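Local coordinates for protein poly(ADP-ribose) glycohydrolase (Thermomonospora curvata, PDB 3SIG) that binds ADP-ribose in a macrodomain-type pocket and, as a bacterial poly(ADP-ribose) glycohydrolase, probably hydrolyses poly(ADP-ribose) chains, at residues A237-L240 with G244-A247; R194-R199 with A233-G238. All blocks are in the same frame, centred on the assembly; numbering follows the deposited sequence.

Overall arrangement
Both contacts use helix 229-240 and share Ala237 and Gly238, yet they illustrate how one helix meets different neighbours at its middle and its end. Contact 2 is the more buried: the middle of the helix lies against helix 189-209, with thin side-chain packing and a water at its rim but no direct hydrogen bond. Contact 1, whose centre is about 9 Å from that of contact 2, is partly buried; there the last turn meets the loop leading to strand 252-256, and backbone atoms do much of the work. The two touch where Pro245 and Leu239 of contact 1 pack on Arg197 of contact 2.

Contact 1: A237-L240 with G244-A247; sequences AGLL and GPFA
Leu239 and Phe246 show how the last turn of a helix can hold the chain that has just left it. The amide of Phe246 donates to the carbonyl of Leu239, N to O 2.8 Å, approaching nearly along the C=O axis although the hydrogen bond is bent, 146° at the hydrogen. The same carbonyl lies near the plane of the Phe246 ring, at its edge. The backbones are close here: the CA atoms of Leu240 and Ala247 are 4.4 Å apart, and two CA-H...O contacts, Gly244 CA to Gly238 O and Ala247 CA to Leu240 O, are each 3.4 Å long. The donating chain is a type I beta turn from Gly244 to Ala247, closed by Ala247 N to Gly244 O. It belongs to the beta-alpha-beta crossover in which helix 229-240 joins the parallel neighbours 214-217 and 252-256 of the macrodomain sheet. On the buried flank Phe246 CG stands beside its backbone N (chi1 -69°), which brings ring atom CD2 to 4.4 Å from Leu239 CB; separately, Phe246 CB meets CD2 of Leu240 at 4.0 Å. Leu204 of helix 189-209 receives both Phe246 and Leu239, while Leu240 also packs on Phe250. Where several backbone approaches crowd round Leu239 O, the exposed rim at Pro245 has a single apolar side-chain touch: one methyl, Leu239 CD2, meets CG of Pro245, 3.8 Å away, the two side chains slanting past each other. The turn's own Pro245 carbonyl accepts a hydrogen bond from Arg249 NE.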
loop_
_atom_site.group_PDB
_atom_site.type_symbol
_atom_site.label_atom_id
_atom_site.label_comp_id
_atom_site.label_asym_id
_atom_site.label_seq_id
_atom_site.Cartn_x
_atom_site.Cartn_y
_atom_site.Cartn_z
ATOM N N ALA A 237 8.623 9.260 11.043
ATOM C CA ALA A 237 8.903 10.560 11.653
ATOM C C ALA A 237 10.297 11.067 11.346
ATOM O O ALA A 237 10.483 12.261 11.074
ATOM C CB ALA A 237 8.724 10.492 13.168
ATOM N N GLY A 238 11.290 10.205 11.409
ATOM C CA GLY A 238 12.642 10.621 11.095
ATOM C C GLY A 238 12.806 11.091 9.659
ATOM O O GLY A 238 13.660 11.932 9.366
ATOM N N LEU A 239 11.985 10.580 8.757
ATOM C CA LEU A 239 12.027 10.972 7.358
ATOM C C LEU A 239 11.257 12.257 7.091
ATOM O O LEU A 239 11.659 13.061 6.231
ATOM C CB LEU A 239 11.455 9.846 6.480
ATOM C CG LEU A 239 12.344 8.597 6.453
ATOM C CD1 LEU A 239 11.566 7.402 5.841
ATOM C CD2 LEU A 239 13.662 8.798 5.753
ATOM N N LEU A 240 10.183 12.476 7.849
ATOM C CA LEU A 240 9.253 13.569 7.539
ATOM C C LEU A 240 9.359 14.752 8.484
ATOM O O LEU A 240 8.923 15.850 8.120
ATOM C CB LEU A 240 7.805 13.069 7.580
ATOM C CG LEU A 240 7.450 12.075 6.484
ATOM C CD1 LEU A 240 6.163 11.349 6.858
ATOM C CD2 LEU A 240 7.303 12.737 5.114
ATOM N N GLY A 244 14.235 16.111 8.447
ATOM C CA GLY A 244 14.573 14.863 7.795
ATOM C C GLY A 244 14.515 15.045 6.283
ATOM O O GLY A 244 14.067 16.082 5.797
ATOM N N PRO A 245 14.961 14.033 5.520
ATOM C CA PRO A 245 15.148 14.202 4.082
ATOM C C PRO A 245 13.892 14.526 3.304
ATOM O O PRO A 245 13.993 15.112 2.234
ATOM C CB PRO A 245 15.742 12.866 3.636
ATOM C CG PRO A 245 15.562 11.952 4.747
ATOM C CD PRO A 245 15.518 12.753 5.984
ATOM N N PHE A 246 12.728 14.131 3.817
ATOM C CA PHE A 246 11.457 14.417 3.158
ATOM C C PHE A 246 10.640 15.507 3.858
ATOM O O PHE A 246 9.473 15.694 3.533
ATOM C CB PHE A 246 10.620 13.126 2.958
ATOM C CG PHE A 246 11.231 12.212 1.947
ATOM C CD1 PHE A 246 10.969 12.398 0.631
ATOM C CD2 PHE A 246 12.141 11.228 2.327
ATOM C CE1 PHE A 246 11.562 11.578 -0.326
ATOM C CE2 PHE A 246 12.740 10.422 1.371
ATOM C CZ PHE A 246 12.449 10.595 0.060
ATOM N N ALA A 247 11.241 16.213 4.811
ATOM C CA ALA A 247 10.535 17.276 5.502
ATOM C C ALA A 247 10.091 18.316 4.495
ATOM O O ALA A 247 10.894 18.813 3.709
ATOM C CB ALA A 247 11.428 17.912 6.589
#

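Contact 2: R194-R199 with A233-G238; sequences RVLRGR and AETFAG
Between 194-199 and 233-238, both helical, the nearest CA atoms are those of Arg197 and Thr235, just 5.5 Å apart, a separation that leaves room for little more than a small side chain between the backbones. In the macrodomain fold these helices, 189-209 and 229-240, come from successive crossovers, the first leading into strand 214-217 and the second on to strand 252-256. Thr235 is the residue that fills the gap. Its two branches divide the work at chi1 -64°: the methyl, CG2, is anti to the backbone N and rests directly on the other helix, 3.6 Å from Leu196 O and equally far from Arg197 CA, while the hydroxyl stands beside that N, where OG1 turns back to bond the carbonyl of Gln231 within its own helix. With OG1 bonded to Gln231 O, its contact with Leu196 CB is van der Waals packing at 3.8 Å; the side chains of Thr235 and Leu196 cross at about a right angle. Leu196 also packs on the side chains of Gln231 and Val232 and touches Pro178, while Ala200, one turn beyond Leu196 along its helix, receives both Thr235 and Phe236. Arg197, by contrast, is exposed at the margin of the contact. Its extended side chain reaches along the outside of the interface, where a water bridges the helices: it donates to the carbonyl O of Thr235 at 2.8 Å and accepts a weak bond from Arg197 NE at 3.3 Å.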
loop_
_atom_site.group_PDB
_atom_site.type_symbol
_atom_site.label_atom_id
_atom_site.label_comp_id
_atom_site.label_asym_id
_atom_site.label_seq_id
_atom_site.Cartn_x
_atom_site.Cartn_y
_atom_site.Cartn_z
ATOM N N ARG A 194 17.210 0.001 10.701
ATOM C CA ARG A 194 17.954 0.425 9.522
ATOM C C ARG A 194 17.269 -0.061 8.245
ATOM O O ARG A 194 17.164 0.700 7.261
ATOM C CB ARG A 194 19.407 -0.067 9.589
ATOM C CG ARG A 194 20.246 0.617 10.658
ATOM C CD ARG A 194 21.704 0.157 10.567
ATOM N NE ARG A 194 22.387 0.180 11.862
ATOM C CZ ARG A 194 22.561 -0.885 12.644
ATOM N NH1 ARG A 194 22.108 -2.076 12.275
ATOM N NH2 ARG A 194 23.197 -0.762 13.800
ATOM N N VAL A 195 16.795 -1.300 8.242
ATOM C CA VAL A 195 16.091 -1.841 7.087
ATOM C C VAL A 195 14.797 -1.028 6.845
ATOM O O VAL A 195 14.503 -0.610 5.724
ATOM C CB VAL A 195 15.779 -3.341 7.268
ATOM C CG1 VAL A 195 14.860 -3.809 6.169
ATOM C CG2 VAL A 195 17.069 -4.132 7.254
ATOM N N LEU A 196 14.047 -0.748 7.900
ATOM C CA LEU A 196 12.800 0.010 7.779
ATOM C C LEU A 196 13.062 1.413 7.261
ATOM O O LEU A 196 12.343 1.884 6.388
ATOM C CB LEU A 196 12.104 0.118 9.133
ATOM C CG LEU A 196 11.372 -1.144 9.590
ATOM C CD1 LEU A 196 11.037 -0.996 11.066
ATOM C CD2 LEU A 196 10.114 -1.397 8.808
ATOM N N ARG A 197 14.076 2.086 7.767
ATOM C CA ARG A 197 14.376 3.430 7.350
ATOM C C ARG A 197 14.797 3.483 5.889
ATOM O O ARG A 197 14.324 4.343 5.137
ATOM C CB ARG A 197 15.451 4.032 8.236
ATOM C CG ARG A 197 15.696 5.473 7.856
ATOM C CD ARG A 197 16.610 6.181 8.825
ATOM N NE ARG A 197 16.688 7.610 8.534
ATOM C CZ ARG A 197 17.548 8.143 7.673
ATOM N NH1 ARG A 197 18.410 7.369 7.017
ATOM N NH2 ARG A 197 17.551 9.454 7.467
ATOM N N GLY A 198 15.698 2.591 5.482
ATOM C CA GLY A 198 16.135 2.576 4.098
ATOM C C GLY A 198 15.002 2.340 3.126
ATOM O O GLY A 198 14.900 2.959 2.048
ATOM N N ARG A 199 14.140 1.403 3.474
ATOM C CA ARG A 199 13.034 1.013 2.616
ATOM C C ARG A 199 11.958 2.068 2.562
ATOM O O ARG A 199 11.483 2.413 1.493
ATOM C CB ARG A 199 12.500 -0.358 3.071
ATOM C CG ARG A 199 11.592 -1.055 2.073
ATOM C CD ARG A 199 11.388 -2.513 2.427
ATOM N NE ARG A 199 12.662 -3.235 2.412
ATOM C CZ ARG A 199 12.832 -4.449 2.888
ATOM N NH1 ARG A 199 14.047 -4.978 2.873
ATOM N NH2 ARG A 199 11.846 -5.108 3.440
ATOM N N ALA A 233 6.346 4.028 13.283
ATOM C CA ALA A 233 5.976 5.437 13.350
ATOM C C ALA A 233 7.236 6.298 13.433
ATOM O O ALA A 233 7.347 7.311 12.742
ATOM C CB ALA A 233 5.063 5.698 14.536
ATOM N N GLU A 234 8.189 5.909 14.268
ATOM C CA GLU A 234 9.439 6.671 14.400
ATOM C C GLU A 234 10.213 6.703 13.078
ATOM O O GLU A 234 10.839 7.721 12.752
ATOM C CB GLU A 234 10.305 6.109 15.531
ATOM C CG GLU A 234 11.607 6.853 15.709
ATOM C CD GLU A 234 11.415 8.288 16.124
ATOM O OE1 GLU A 234 10.445 8.578 16.837
ATOM O OE2 GLU A 234 12.261 9.124 15.750
ATOM N N THR A 235 10.165 5.613 12.330
ATOM C CA THR A 235 10.848 5.533 11.040
ATOM C C THR A 235 10.307 6.620 10.123
ATOM O O THR A 235 11.072 7.399 9.529
ATOM C CB THR A 235 10.656 4.163 10.404
ATOM O OG1 THR A 235 11.276 3.175 11.232
ATOM C CG2 THR A 235 11.252 4.070 9.021
ATOM N N PHE A 236 8.987 6.689 9.991
ATOM C CA PHE A 236 8.373 7.735 9.158
ATOM C C PHE A 236 8.638 9.124 9.722
ATOM O O PHE A 236 8.882 10.064 8.962
ATOM C CB PHE A 236 6.888 7.503 8.922
ATOM C CG PHE A 236 6.599 6.351 8.020
ATOM C CD1 PHE A 236 6.968 6.392 6.689
ATOM C CD2 PHE A 236 5.879 5.258 8.478
ATOM C CE1 PHE A 236 6.669 5.318 5.821
ATOM C CE2 PHE A 236 5.566 4.206 7.610
ATOM C CZ PHE A 236 5.963 4.249 6.284
ATOM N N ALA A 237 8.623 9.260 11.043
ATOM C CA ALA A 237 8.903 10.560 11.653
ATOM C C ALA A 237 10.297 11.067 11.346
ATOM O O ALA A 237 10.483 12.261 11.074
ATOM C CB ALA A 237 8.724 10.492 13.168
ATOM N N GLY A 238 11.290 10.205 11.409
ATOM C CA GLY A 238 12.642 10.621 11.095
ATOM C C GLY A 238 12.806 11.091 9.659
ATOM O O GLY A 238 13.660 11.932 9.366
HETATM O O HOH W 1 13.823 7.570 10.078
#